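Local coordinates for pyruvate kinase (Toxoplasma gondii, PDB 3GG8), which catalyses the last step of glycolysis, transferring a phosphoryl group from phosphoenolpyruvate to ADP to give pyruvate and ATP, at residues T372-Y376 against P377-R381; E403-C407 against V408-I412; K446-Q449 against V450-G453; E480-T483 against E484-I488. All blocks are in the same frame, centred on the assembly; numbering follows the deposited sequence.

Interaction 1 of 4, residues T372-Y376 against P377-R381; sequences TCVDY and PALYR
A hydrophobic staple brackets the start of helix 376-384: Val374, the residue just before the N-cap, meets Leu379 in the first turn, with Asp375 at the N-cap between them. Val374 CG1 lies 3.8 Å from Leu379 CD1, and the two side chains meet at a slant. The same methyl, turned anti to its own backbone N (chi1 176°), also sits over one face of the Tyr376 ring, offset toward the rim. A beta-branched aliphatic residue thus serves two apolar neighbours at once.

Two backbone bonds begin the helix. Leu379 N donates to Asp375 O over 2.9 Å, noticeably bent at 131°. The next one, from Tyr380 N to Tyr376 O, is also 2.9 Å but much straighter at 163°. Proline suits position 377, because an amide in the first turn would have no helical carbonyl before it to bond. The carboxylate of Asp375 rests against this turn, with Asp375 OD2 3.1 Å from Pro377 CD and Asp375 CG 3.6 Å from Ala378 CB; a negative charge at a helix N-terminus is probably favourable.

Val374 leans on Leu338 of helix 327-339, while Tyr376 packs on Arg37 and Met432. Further along, Tyr380 reaches helix 393-407, packing on Arg399 and Val402 and hydrogen-bonding Glu403 through its hydroxyl.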
ATOM      1  N   THR C 372      12.367   2.333  22.201  1.00 34.91           N
ATOM      2  CA  THR C 372      12.164   0.877  22.014  1.00 35.97           C
ATOM      3  C   THR C 372      10.849   0.564  21.288  1.00 36.68           C
ATOM      4  O   THR C 372      10.781  -0.361  20.481  1.00 36.69           O
ATOM      5  CB  THR C 372      12.209   0.162  23.395  1.00 35.74           C
ATOM      6  OG1 THR C 372      13.533  -0.319  23.639  1.00 36.65           O
ATOM      7  CG2 THR C 372      11.224  -0.976  23.512  1.00 36.72           C
ATOM      8  N   CYS C 373       9.812   1.350  21.576  1.00 37.92           N
ATOM      9  CA  CYS C 373       8.477   1.143  21.007  1.00 39.01           C
ATOM     10  C   CYS C 373       8.310   1.643  19.577  1.00 39.36           C
ATOM     11  O   CYS C 373       7.353   1.261  18.901  1.00 39.33           O
ATOM     12  CB  CYS C 373       7.434   1.849  21.866  1.00 39.16           C
ATOM     13  SG  CYS C 373       6.808   0.878  23.179  1.00 41.01           S
ATOM     14  N   VAL C 374       9.209   2.519  19.130  1.00 39.67           N
ATOM     15  CA  VAL C 374       9.031   3.204  17.847  1.00 40.06           C
ATOM     16  C   VAL C 374       9.164   2.262  16.637  1.00 40.37           C
ATOM     17  O   VAL C 374      10.142   1.509  16.510  1.00 40.22           O
ATOM     18  CB  VAL C 374       9.966   4.447  17.722  1.00 40.16           C
ATOM     19  CG1 VAL C 374       9.846   5.080  16.350  1.00 40.63           C
ATOM     20  CG2 VAL C 374       9.636   5.481  18.801  1.00 39.31           C
ATOM     21  N   ASP C 375       8.145   2.295  15.779  1.00 40.81           N
ATOM     22  CA  ASP C 375       8.152   1.580  14.503  1.00 41.05           C
ATOM     23  C   ASP C 375       8.653   2.553  13.425  1.00 41.32           C
ATOM     24  O   ASP C 375       7.885   3.390  12.913  1.00 41.13           O
ATOM     25  CB  ASP C 375       6.745   1.040  14.174  1.00 41.01           C
ATOM     26  CG  ASP C 375       6.743   0.008  13.030  1.00 41.62           C
ATOM     27  OD1 ASP C 375       5.731  -0.719  12.884  1.00 42.35           O
ATOM     28  OD2 ASP C 375       7.736  -0.089  12.273  1.00 41.72           O
ATOM     29  N   TYR C 376       9.947   2.441  13.104  1.00 41.40           N
ATOM     30  CA  TYR C 376      10.622   3.364  12.181  1.00 41.51           C
ATOM     31  C   TYR C 376      10.165   3.249  10.712  1.00 41.68           C
ATOM     32  O   TYR C 376       9.993   4.278  10.047  1.00 41.76           O
ATOM     33  CB  TYR C 376      12.155   3.279  12.317  1.00 41.41           C
ATOM     34  CG  TYR C 376      12.683   3.852  13.616  1.00 41.61           C
ATOM     35  CD1 TYR C 376      12.598   5.223  13.879  1.00 42.07           C
ATOM     36  CD2 TYR C 376      13.265   3.028  14.589  1.00 41.60           C
ATOM     37  CE1 TYR C 376      13.076   5.768  15.080  1.00 41.79           C
ATOM     38  CE2 TYR C 376      13.748   3.564  15.802  1.00 41.77           C
ATOM     39  CZ  TYR C 376      13.646   4.934  16.036  1.00 41.68           C
ATOM     40  OH  TYR C 376      14.104   5.484  17.214  1.00 41.23           O
ATOM     41  N   PRO C 377       9.981   2.010  10.196  1.00 41.82           N
ATOM     42  CA  PRO C 377       9.361   1.870   8.867  1.00 41.84           C
ATOM     43  C   PRO C 377       7.959   2.491   8.756  1.00 41.84           C
ATOM     44  O   PRO C 377       7.644   3.104   7.729  1.00 41.84           O
ATOM     45  CB  PRO C 377       9.290   0.349   8.669  1.00 41.86           C
ATOM     46  CG  PRO C 377      10.369  -0.196   9.535  1.00 41.92           C
ATOM     47  CD  PRO C 377      10.365   0.696  10.748  1.00 41.88           C
ATOM     48  N   ALA C 378       7.140   2.338   9.799  1.00 41.80           N
ATOM     49  CA  ALA C 378       5.765   2.857   9.800  1.00 41.93           C
ATOM     50  C   ALA C 378       5.683   4.353  10.120  1.00 42.03           C
ATOM     51  O   ALA C 378       4.671   4.997   9.850  1.00 42.11           O
ATOM     52  CB  ALA C 378       4.879   2.050  10.745  1.00 41.90           C
ATOM     53  N   LEU C 379       6.745   4.902  10.699  1.00 42.21           N
ATOM     54  CA  LEU C 379       6.831   6.344  10.903  1.00 42.27           C
ATOM     55  C   LEU C 379       7.290   7.016   9.609  1.00 41.97           C
ATOM     56  O   LEU C 379       6.756   8.057   9.215  1.00 41.88           O
ATOM     57  CB  LEU C 379       7.783   6.676  12.051  1.00 42.30           C
ATOM     58  CG  LEU C 379       7.282   7.665  13.112  1.00 43.35           C
ATOM     59  CD1 LEU C 379       8.325   7.795  14.223  1.00 43.66           C
ATOM     60  CD2 LEU C 379       6.919   9.047  12.531  1.00 44.13           C
ATOM     61  N   TYR C 380       8.278   6.404   8.953  1.00 41.65           N
ATOM     62  CA  TYR C 380       8.772   6.894   7.672  1.00 41.42           C
ATOM     63  C   TYR C 380       7.669   6.957   6.602  1.00 41.25           C
ATOM     64  O   TYR C 380       7.542   7.963   5.900  1.00 41.12           O
ATOM     65  CB  TYR C 380       9.957   6.058   7.169  1.00 41.29           C
ATOM     66  CG  TYR C 380      10.358   6.449   5.770  1.00 41.39           C
ATOM     67  CD1 TYR C 380      11.129   7.587   5.543  1.00 41.89           C
ATOM     68  CD2 TYR C 380       9.931   5.711   4.666  1.00 41.32           C
ATOM     69  CE1 TYR C 380      11.482   7.969   4.255  1.00 41.26           C
ATOM     70  CE2 TYR C 380      10.279   6.086   3.379  1.00 41.09           C
ATOM     71  CZ  TYR C 380      11.054   7.217   3.188  1.00 41.09           C
ATOM     72  OH  TYR C 380      11.407   7.599   1.923  1.00 41.60           O
ATOM     73  N   ARG C 381       6.887   5.883   6.483  1.00 41.09           N
ATOM     74  CA  ARG C 381       5.795   5.821   5.507  1.00 41.05           C
ATOM     75  C   ARG C 381       4.611   6.713   5.893  1.00 40.88           C
ATOM     76  O   ARG C 381       3.857   7.152   5.022  1.00 40.95           O
ATOM     77  CB  ARG C 381       5.344   4.372   5.277  1.00 41.06           C
TER

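Interaction 2 of 4, residues E403-C407 against V408-I412; sequences ETAEC and VNAAI
Val408 N donates to Thr404 O over 2.8 Å, the last regular bond of helix 393-407, and Ala410 N then reaches back to Ala405 O over 3.0 Å. The second bond is almost straight, 171° at the hydrogen, and lies in the carbonyl plane. Between them Asn409 N makes a weak bond to Glu406 O, 3.4 Å long. The pairing of 410 with 405 and of 409 with 406, with Asn409 in left-handed helical conformation, is a Schellman motif, which closes the C-terminus by using up carbonyls that the helix itself can no longer serve. Asparagine suits the turning position, since apart from glycine it is among the residues that tolerate this conformation most readily.

The motif normally carries an apolar contact across the reversal, and here it is made by two alanines: Ala405 CB and Ala410 CB stand 4.3 Å apart, small enough to let the chain fold closely back. Val408 adds a second layer. Its CG2 branch lies 3.3 Å from Thr404 O, so an aliphatic group flanks the carbonyl that its own amide is gripping.

Ala405 and Ala410 both pack on Val489 of strand 487-494, and Val408 touches Val507 of strand 502-509 as well as Ala396 of the third subunit. From this turn the chain enters strand 412-416, in the middle of the same sheet.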
ATOM      1  N   GLU C 403      15.601   6.013   3.187  1.00 34.95           N
ATOM      2  CA  GLU C 403      15.320   4.792   2.428  1.00 35.57           C
ATOM      3  C   GLU C 403      16.552   3.965   2.104  1.00 34.65           C
ATOM      4  O   GLU C 403      16.556   2.753   2.290  1.00 34.65           O
ATOM      5  CB  GLU C 403      14.656   5.134   1.094  1.00 35.73           C
ATOM      6  CG  GLU C 403      13.184   5.439   1.151  1.00 37.26           C
ATOM      7  CD  GLU C 403      12.598   5.783  -0.222  1.00 38.08           C
ATOM      8  OE1 GLU C 403      13.294   5.590  -1.252  1.00 40.66           O
ATOM      9  OE2 GLU C 403      11.426   6.242  -0.267  1.00 42.19           O
ATOM     10  N   THR C 404      17.574   4.624   1.568  1.00 34.39           N
ATOM     11  CA  THR C 404      18.804   3.948   1.151  1.00 33.72           C
ATOM     12  C   THR C 404      19.576   3.427   2.355  1.00 33.67           C
ATOM     13  O   THR C 404      20.091   2.302   2.311  1.00 32.55           O
ATOM     14  CB  THR C 404      19.686   4.866   0.290  1.00 33.43           C
ATOM     15  OG1 THR C 404      18.912   5.336  -0.819  1.00 33.13           O
ATOM     16  CG2 THR C 404      20.903   4.108  -0.251  1.00 33.50           C
ATOM     17  N   ALA C 405      19.638   4.245   3.420  1.00 33.70           N
ATOM     18  CA  ALA C 405      20.281   3.851   4.678  1.00 34.21           C
ATOM     19  C   ALA C 405      19.703   2.549   5.197  1.00 34.34           C
ATOM     20  O   ALA C 405      20.439   1.643   5.593  1.00 34.14           O
ATOM     21  CB  ALA C 405      20.132   4.933   5.730  1.00 34.02           C
ATOM     22  N   GLU C 406      18.377   2.475   5.199  1.00 35.04           N
ATOM     23  CA  GLU C 406      17.652   1.261   5.572  1.00 36.25           C
ATOM     24  C   GLU C 406      17.948   0.113   4.600  1.00 36.50           C
ATOM     25  O   GLU C 406      18.183  -1.024   5.008  1.00 36.65           O
ATOM     26  CB  GLU C 406      16.153   1.578   5.623  1.00 36.41           C
ATOM     27  CG  GLU C 406      15.209   0.396   5.540  1.00 38.83           C
ATOM     28  CD  GLU C 406      15.346  -0.545   6.716  1.00 42.11           C
ATOM     29  OE1 GLU C 406      15.481  -0.053   7.862  1.00 43.20           O
ATOM     30  OE2 GLU C 406      15.315  -1.779   6.484  1.00 43.96           O
ATOM     31  N   CYS C 407      17.954   0.425   3.313  1.00 37.42           N
ATOM     32  CA  CYS C 407      18.138  -0.579   2.281  1.00 37.53           C
ATOM     33  C   CYS C 407      19.514  -1.263   2.358  1.00 37.40           C
ATOM     34  O   CYS C 407      19.606  -2.478   2.201  1.00 37.60           O
ATOM     35  CB  CYS C 407      17.920   0.066   0.917  1.00 37.39           C
ATOM     36  SG  CYS C 407      17.361  -1.046  -0.348  1.00 40.29           S
ATOM     37  N   VAL C 408      20.568  -0.485   2.611  1.00 37.27           N
ATOM     38  CA  VAL C 408      21.951  -0.998   2.642  1.00 36.87           C
ATOM     39  C   VAL C 408      22.487  -1.267   4.060  1.00 37.06           C
ATOM     40  O   VAL C 408      23.685  -1.524   4.228  1.00 36.81           O
ATOM     41  CB  VAL C 408      22.949  -0.042   1.908  1.00 36.93           C
ATOM     42  CG1 VAL C 408      22.471   0.273   0.507  1.00 36.49           C
ATOM     43  CG2 VAL C 408      23.179   1.252   2.706  1.00 35.95           C
ATOM     44  N   ASN C 409      21.608  -1.186   5.065  1.00 36.99           N
ATOM     45  CA  ASN C 409      21.958  -1.456   6.468  1.00 36.93           C
ATOM     46  C   ASN C 409      23.135  -0.597   6.949  1.00 36.77           C
ATOM     47  O   ASN C 409      24.106  -1.106   7.531  1.00 36.57           O
ATOM     48  CB  ASN C 409      22.216  -2.966   6.670  1.00 37.32           C
ATOM     49  CG  ASN C 409      22.374  -3.362   8.140  1.00 37.78           C
ATOM     50  OD1 ASN C 409      21.806  -2.737   9.040  1.00 38.39           O
ATOM     51  ND2 ASN C 409      23.156  -4.414   8.381  1.00 38.11           N
ATOM     52  N   ALA C 410      23.037   0.710   6.686  1.00 36.34           N
ATOM     53  CA  ALA C 410      24.086   1.672   7.033  1.00 36.24           C
ATOM     54  C   ALA C 410      24.157   1.890   8.538  1.00 36.18           C
ATOM     55  O   ALA C 410      23.135   1.883   9.224  1.00 36.40           O
ATOM     56  CB  ALA C 410      23.869   2.989   6.316  1.00 35.86           C
ATOM     57  N   ALA C 411      25.369   2.086   9.044  1.00 36.10           N
ATOM     58  CA  ALA C 411      25.595   2.257  10.469  1.00 35.86           C
ATOM     59  C   ALA C 411      25.203   3.667  10.903  1.00 36.16           C
ATOM     60  O   ALA C 411      24.650   3.861  11.995  1.00 36.34           O
ATOM     61  CB  ALA C 411      27.037   1.961  10.813  1.00 35.52           C
ATOM     62  N   ILE C 412      25.479   4.649  10.054  1.00 35.93           N
ATOM     63  CA  ILE C 412      25.080   6.036  10.342  1.00 36.06           C
ATOM     64  C   ILE C 412      24.761   6.832   9.085  1.00 35.38           C
ATOM     65  O   ILE C 412      25.122   6.433   7.979  1.00 34.82           O
ATOM     66  CB  ILE C 412      26.142   6.823  11.187  1.00 36.49           C
ATOM     67  CG1 ILE C 412      27.493   6.870  10.472  1.00 36.07           C
ATOM     68  CG2 ILE C 412      26.278   6.249  12.625  1.00 36.78           C
ATOM     69  CD1 ILE C 412      28.574   7.521  11.319  1.00 37.30           C
TER

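Interaction 3 of 4, residues K446-Q449 against V450-G453; sequences KHLQ and VIRG
Val450, Ile451 and Leu448 carry this buried 3-10 turn, in which helix 442-447 runs out and the chain swings toward strand 454-458, the later strand of a beta-alpha-beta crossover that begins at strand 435-439. The two strands are parallel neighbours, and the turn has to bring the chain from the helix layer down to the sheet.

Val450 is the residue most enclosed by the contact. Its CB lies 3.6 Å from His447 O and its CG1 branch 3.8 Å from the same oxygen, so a compact beta-branched side chain covers that carbonyl. Val450 also packs on Pro308. Ile451 has CG1 anti to its carbonyl carbon (chi1 -50°), which brings this branch back over the turn to 3.7 Å from Leu448 O. Ile451 CG1 also meets Leu448 CD1 at 3.9 Å. Aliphatic residues fit here because both ends of the pair face protein: Leu448 on Thr456 of strand 454-458, Ile451 on Arg424 and Ala427 of helix 421-427. Gln449, next in sequence to Leu448, folds back to hydrogen-bond Ile445 O through NE2, which gives the NE2 of this buried residue a partner.

One backbone bond closes the turn. Ile451 N donates to Leu448 O at 3.3 Å, fairly straight at the hydrogen (158°), yet the nitrogen approaches from above the carbonyl plane, 66° out of it.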
ATOM      1  N   LYS C 446      24.659  24.547  17.433  1.00 32.45           N
ATOM      2  CA  LYS C 446      23.856  24.821  18.628  1.00 32.77           C
ATOM      3  C   LYS C 446      22.343  24.642  18.390  1.00 32.39           C
ATOM      4  O   LYS C 446      21.647  24.069  19.230  1.00 32.30           O
ATOM      5  CB  LYS C 446      24.145  26.237  19.163  1.00 32.77           C
ATOM      6  CG  LYS C 446      25.591  26.479  19.620  1.00 32.88           C
ATOM      7  CD  LYS C 446      25.787  26.093  21.061  1.00 34.69           C
ATOM      8  CE  LYS C 446      27.187  26.393  21.554  1.00 34.25           C
ATOM      9  NZ  LYS C 446      27.433  27.850  21.722  1.00 32.67           N
ATOM     10  N   HIS C 447      21.843  25.132  17.256  1.00 32.04           N
ATOM     11  CA  HIS C 447      20.424  24.998  16.914  1.00 31.79           C
ATOM     12  C   HIS C 447      19.987  23.541  16.784  1.00 32.07           C
ATOM     13  O   HIS C 447      18.851  23.189  17.061  1.00 31.87           O
ATOM     14  CB  HIS C 447      20.096  25.770  15.631  1.00 31.43           C
ATOM     15  CG  HIS C 447      20.220  27.258  15.768  1.00 30.88           C
ATOM     16  ND1 HIS C 447      20.680  28.063  14.746  1.00 29.57           N
ATOM     17  CD2 HIS C 447      19.947  28.087  16.804  1.00 29.68           C
ATOM     18  CE1 HIS C 447      20.666  29.322  15.138  1.00 28.96           C
ATOM     19  NE2 HIS C 447      20.233  29.365  16.385  1.00 29.85           N
ATOM     20  N   LEU C 448      20.923  22.698  16.386  1.00 32.90           N
ATOM     21  CA  LEU C 448      20.672  21.288  16.118  1.00 33.26           C
ATOM     22  C   LEU C 448      20.555  20.442  17.379  1.00 33.25           C
ATOM     23  O   LEU C 448      20.224  19.259  17.303  1.00 34.21           O
ATOM     24  CB  LEU C 448      21.796  20.747  15.222  1.00 33.05           C
ATOM     25  CG  LEU C 448      21.618  20.522  13.711  1.00 33.60           C
ATOM     26  CD1 LEU C 448      20.368  21.131  13.081  1.00 31.68           C
ATOM     27  CD2 LEU C 448      22.878  20.938  12.977  1.00 33.83           C
ATOM     28  N   GLN C 449      20.814  21.042  18.535  1.00 33.15           N
ATOM     29  CA  GLN C 449      20.783  20.310  19.805  1.00 33.04           C
ATOM     30  C   GLN C 449      19.341  20.027  20.218  1.00 32.72           C
ATOM     31  O   GLN C 449      19.082  19.349  21.203  1.00 31.54           O
ATOM     32  CB  GLN C 449      21.496  21.108  20.898  1.00 32.68           C
ATOM     33  CG  GLN C 449      22.963  21.392  20.597  1.00 33.45           C
ATOM     34  CD  GLN C 449      23.775  20.132  20.392  1.00 34.06           C
ATOM     35  OE1 GLN C 449      23.708  19.188  21.191  1.00 33.75           O
ATOM     36  NE2 GLN C 449      24.569  20.118  19.330  1.00 34.06           N
ATOM     37  N   VAL C 450      18.425  20.535  19.403  1.00 32.39           N
ATOM     38  CA  VAL C 450      16.994  20.510  19.656  1.00 32.07           C
ATOM     39  C   VAL C 450      16.264  19.507  18.712  1.00 31.75           C
ATOM     40  O   VAL C 450      15.041  19.350  18.771  1.00 31.45           O
ATOM     41  CB  VAL C 450      16.515  22.007  19.601  1.00 31.99           C
ATOM     42  CG1 VAL C 450      15.481  22.263  18.592  1.00 31.55           C
ATOM     43  CG2 VAL C 450      16.193  22.564  20.998  1.00 31.00           C
ATOM     44  N   ILE C 451      17.047  18.803  17.883  1.00 31.57           N
ATOM     45  CA  ILE C 451      16.542  17.884  16.851  1.00 31.43           C
ATOM     46  C   ILE C 451      16.720  16.406  17.294  1.00 31.97           C
ATOM     47  O   ILE C 451      17.847  15.951  17.484  1.00 31.37           O
ATOM     48  CB  ILE C 451      17.279  18.093  15.466  1.00 31.70           C
ATOM     49  CG1 ILE C 451      17.319  19.569  15.027  1.00 31.14           C
ATOM     50  CG2 ILE C 451      16.635  17.255  14.351  1.00 31.71           C
ATOM     51  CD1 ILE C 451      15.944  20.263  14.959  1.00 29.61           C
ATOM     52  N   ARG C 452      15.610  15.666  17.447  1.00 32.12           N
ATOM     53  CA  ARG C 452      15.677  14.239  17.769  1.00 32.38           C
ATOM     54  C   ARG C 452      16.478  13.448  16.724  1.00 32.95           C
ATOM     55  O   ARG C 452      16.256  13.583  15.528  1.00 33.60           O
ATOM     56  CB  ARG C 452      14.279  13.619  17.927  1.00 32.67           C
ATOM     57  CG  ARG C 452      14.325  12.247  18.578  1.00 32.57           C
ATOM     58  CD  ARG C 452      13.221  11.283  18.166  1.00 32.86           C
ATOM     59  NE  ARG C 452      11.986  11.549  18.865  1.00 30.93           N
ATOM     60  CZ  ARG C 452      10.999  10.676  19.059  1.00 28.73           C
ATOM     61  NH1 ARG C 452      11.068   9.423  18.633  1.00 28.35           N
ATOM     62  NH2 ARG C 452       9.933  11.077  19.706  1.00 25.44           N
ATOM     63  N   GLY C 453      17.416  12.634  17.190  1.00 33.44           N
ATOM     64  CA  GLY C 453      18.095  11.681  16.340  1.00 34.81           C
ATOM     65  C   GLY C 453      19.401  12.206  15.801  1.00 36.02           C
ATOM     66  O   GLY C 453      20.145  11.473  15.142  1.00 36.31           O
TER

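Interaction 4 of 4, residues E480-T483 against E484-I488; sequences ELVT and EGESI
The side chain of Glu486 reaches across the turn to Thr483, because CG stands anti to the carbonyl carbon (chi1 -73°) and the chain runs extended beyond CG (chi2 -177°), a course that carries the carboxylate to the amide of Thr483. There Glu486 OE1 accepts a hydrogen bond from Thr483 N, 3.0 Å long and nearly straight at 170°, although the amide meets the oxygen from above the carboxylate plane. On the way the side chain passes Thr483 obliquely, with Thr483 OG1 3.6 Å from Glu486 CG and 3.5 Å from its CD. Val482 CA lies 3.5 Å from Glu486 OE1.

The backbone joins the same two residues a second time, in the reverse sense: Glu486 N donates to Thr483 O over 3.2 Å. Thr483 therefore gives its amide hydrogen to a side chain and receives one at its carbonyl, and both links end on Glu486. Glutamate is well chosen, since its length lets it span the turn to a backbone N-H, while the exposed Thr483 and Glu484 are polar residues at home on a surface. At the backbone angles of Gly485, with phi positive, a CB would press on the carbonyl oxygen of Glu484.

Around the turn, Val482 is buried against Ala411, Ile412 and Ala476, and the backbones of Gly485 and Glu486 are hydrogen-bonded to Val510. The whole is a type II beta turn, Thr483 to Glu486 with glycine third, which leads the chain into strand 487-494 of the alpha/beta domain.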
ATOM      1  N   GLU C 480      34.985   3.980  17.935  1.00 37.60           N
ATOM      2  CA  GLU C 480      34.282   2.696  17.916  1.00 38.32           C
ATOM      3  C   GLU C 480      32.769   2.791  17.687  1.00 38.38           C
ATOM      4  O   GLU C 480      32.009   1.957  18.168  1.00 38.06           O
ATOM      5  CB  GLU C 480      34.625   1.860  19.162  1.00 38.28           C
ATOM      6  CG  GLU C 480      35.987   1.170  19.073  1.00 38.85           C
ATOM      7  CD  GLU C 480      36.448   0.564  20.389  1.00 39.25           C
ATOM      8  OE1 GLU C 480      35.819   0.835  21.437  1.00 40.36           O
ATOM      9  OE2 GLU C 480      37.453  -0.182  20.376  1.00 40.86           O
ATOM     10  N   LEU C 481      32.359   3.813  16.937  1.00 38.74           N
ATOM     11  CA  LEU C 481      30.966   4.018  16.543  1.00 39.18           C
ATOM     12  C   LEU C 481      30.629   3.235  15.277  1.00 38.89           C
ATOM     13  O   LEU C 481      29.513   2.732  15.123  1.00 38.76           O
ATOM     14  CB  LEU C 481      30.704   5.500  16.278  1.00 39.35           C
ATOM     15  CG  LEU C 481      30.341   6.512  17.373  1.00 40.84           C
ATOM     16  CD1 LEU C 481      31.110   6.321  18.694  1.00 41.88           C
ATOM     17  CD2 LEU C 481      30.518   7.939  16.838  1.00 40.07           C
ATOM     18  N   VAL C 482      31.585   3.178  14.349  1.00 38.52           N
ATOM     19  CA  VAL C 482      31.437   2.375  13.139  1.00 37.86           C
ATOM     20  C   VAL C 482      32.623   1.433  13.030  1.00 37.79           C
ATOM     21  O   VAL C 482      33.694   1.724  13.559  1.00 37.91           O
ATOM     22  CB  VAL C 482      31.270   3.245  11.852  1.00 37.94           C
ATOM     23  CG1 VAL C 482      29.997   4.090  11.937  1.00 37.52           C
ATOM     24  CG2 VAL C 482      32.509   4.128  11.584  1.00 37.24           C
ATOM     25  N   THR C 483      32.424   0.294  12.372  1.00 37.65           N
ATOM     26  CA  THR C 483      33.507  -0.666  12.158  1.00 37.44           C
ATOM     27  C   THR C 483      33.806  -0.848  10.669  1.00 37.13           C
ATOM     28  O   THR C 483      32.932  -0.657   9.823  1.00 37.07           O
ATOM     29  CB  THR C 483      33.217  -2.046  12.816  1.00 37.47           C
ATOM     30  OG1 THR C 483      32.102  -2.673  12.170  1.00 37.27           O
ATOM     31  CG2 THR C 483      32.928  -1.899  14.309  1.00 38.06           C
ATOM     32  N   GLU C 484      35.056  -1.199  10.376  1.00 36.86           N
ATOM     33  CA  GLU C 484      35.539  -1.543   9.041  1.00 36.60           C
ATOM     34  C   GLU C 484      34.502  -2.372   8.277  1.00 36.25           C
ATOM     35  O   GLU C 484      34.052  -3.410   8.766  1.00 36.47           O
ATOM     36  CB  GLU C 484      36.844  -2.340   9.198  1.00 36.91           C
ATOM     37  CG  GLU C 484      37.851  -2.242   8.056  1.00 38.17           C
ATOM     38  CD  GLU C 484      37.746  -3.378   7.042  1.00 39.70           C
ATOM     39  OE1 GLU C 484      36.753  -3.410   6.279  1.00 39.97           O
ATOM     40  OE2 GLU C 484      38.670  -4.227   6.996  1.00 39.73           O
ATOM     41  N   GLY C 485      34.105  -1.904   7.093  1.00 35.56           N
ATOM     42  CA  GLY C 485      33.217  -2.674   6.218  1.00 34.95           C
ATOM     43  C   GLY C 485      31.748  -2.278   6.220  1.00 34.68           C
ATOM     44  O   GLY C 485      30.997  -2.670   5.322  1.00 35.00           O
ATOM     45  N   GLU C 486      31.321  -1.519   7.225  1.00 33.95           N
ATOM     46  CA  GLU C 486      29.924  -1.113   7.331  1.00 33.27           C
ATOM     47  C   GLU C 486      29.637  -0.015   6.325  1.00 33.30           C
ATOM     48  O   GLU C 486      30.525   0.766   5.979  1.00 32.92           O
ATOM     49  CB  GLU C 486      29.598  -0.620   8.740  1.00 33.05           C
ATOM     50  CG  GLU C 486      29.519  -1.727   9.783  1.00 33.18           C
ATOM     51  CD  GLU C 486      29.122  -1.216  11.159  1.00 32.90           C
ATOM     52  OE1 GLU C 486      29.585  -0.134  11.572  1.00 32.05           O
ATOM     53  OE2 GLU C 486      28.350  -1.909  11.839  1.00 32.42           O
ATOM     54  N   SER C 487      28.401   0.041   5.849  1.00 33.13           N
ATOM     55  CA  SER C 487      28.003   1.111   4.946  1.00 33.26           C
ATOM     56  C   SER C 487      27.704   2.410   5.700  1.00 33.65           C
ATOM     57  O   SER C 487      27.303   2.396   6.865  1.00 33.93           O
ATOM     58  CB  SER C 487      26.810   0.675   4.099  1.00 33.24           C
ATOM     59  OG  SER C 487      27.207  -0.307   3.160  1.00 32.42           O
ATOM     60  N   ILE C 488      27.928   3.530   5.023  1.00 33.96           N
ATOM     61  CA  ILE C 488      27.642   4.857   5.547  1.00 33.99           C
ATOM     62  C   ILE C 488      26.915   5.647   4.455  1.00 34.45           C
ATOM     63  O   ILE C 488      27.266   5.555   3.279  1.00 34.49           O
ATOM     64  CB  ILE C 488      28.935   5.597   5.987  1.00 33.94           C
ATOM     65  CG1 ILE C 488      29.582   4.920   7.218  1.00 33.33           C
ATOM     66  CG2 ILE C 488      28.643   7.040   6.360  1.00 33.88           C
TER

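Overall arrangement
Interaction 3 is the buried one, held mainly by aliphatic side chains around a single backbone bond, whereas interactions 1 and 4 lie at the surface and bring in carboxylates; interaction 2 is intermediate. Interactions 1 and 2 treat opposite helix ends, the start of 376-384 and the close of 393-407, and the two helices are joined by the tyrosine-glutamate bond. Interactions 2 and 4 each lead into neighbouring parallel strands, 412-416 and 487-494, and are joined by a backbone hydrogen bond, Ala411 N to Ser487 O, 2.9 Å. Interaction 3 serves a strand at the edge of that sheet within the chain and meets interaction 1 only in loose packing of Val374 on Arg452.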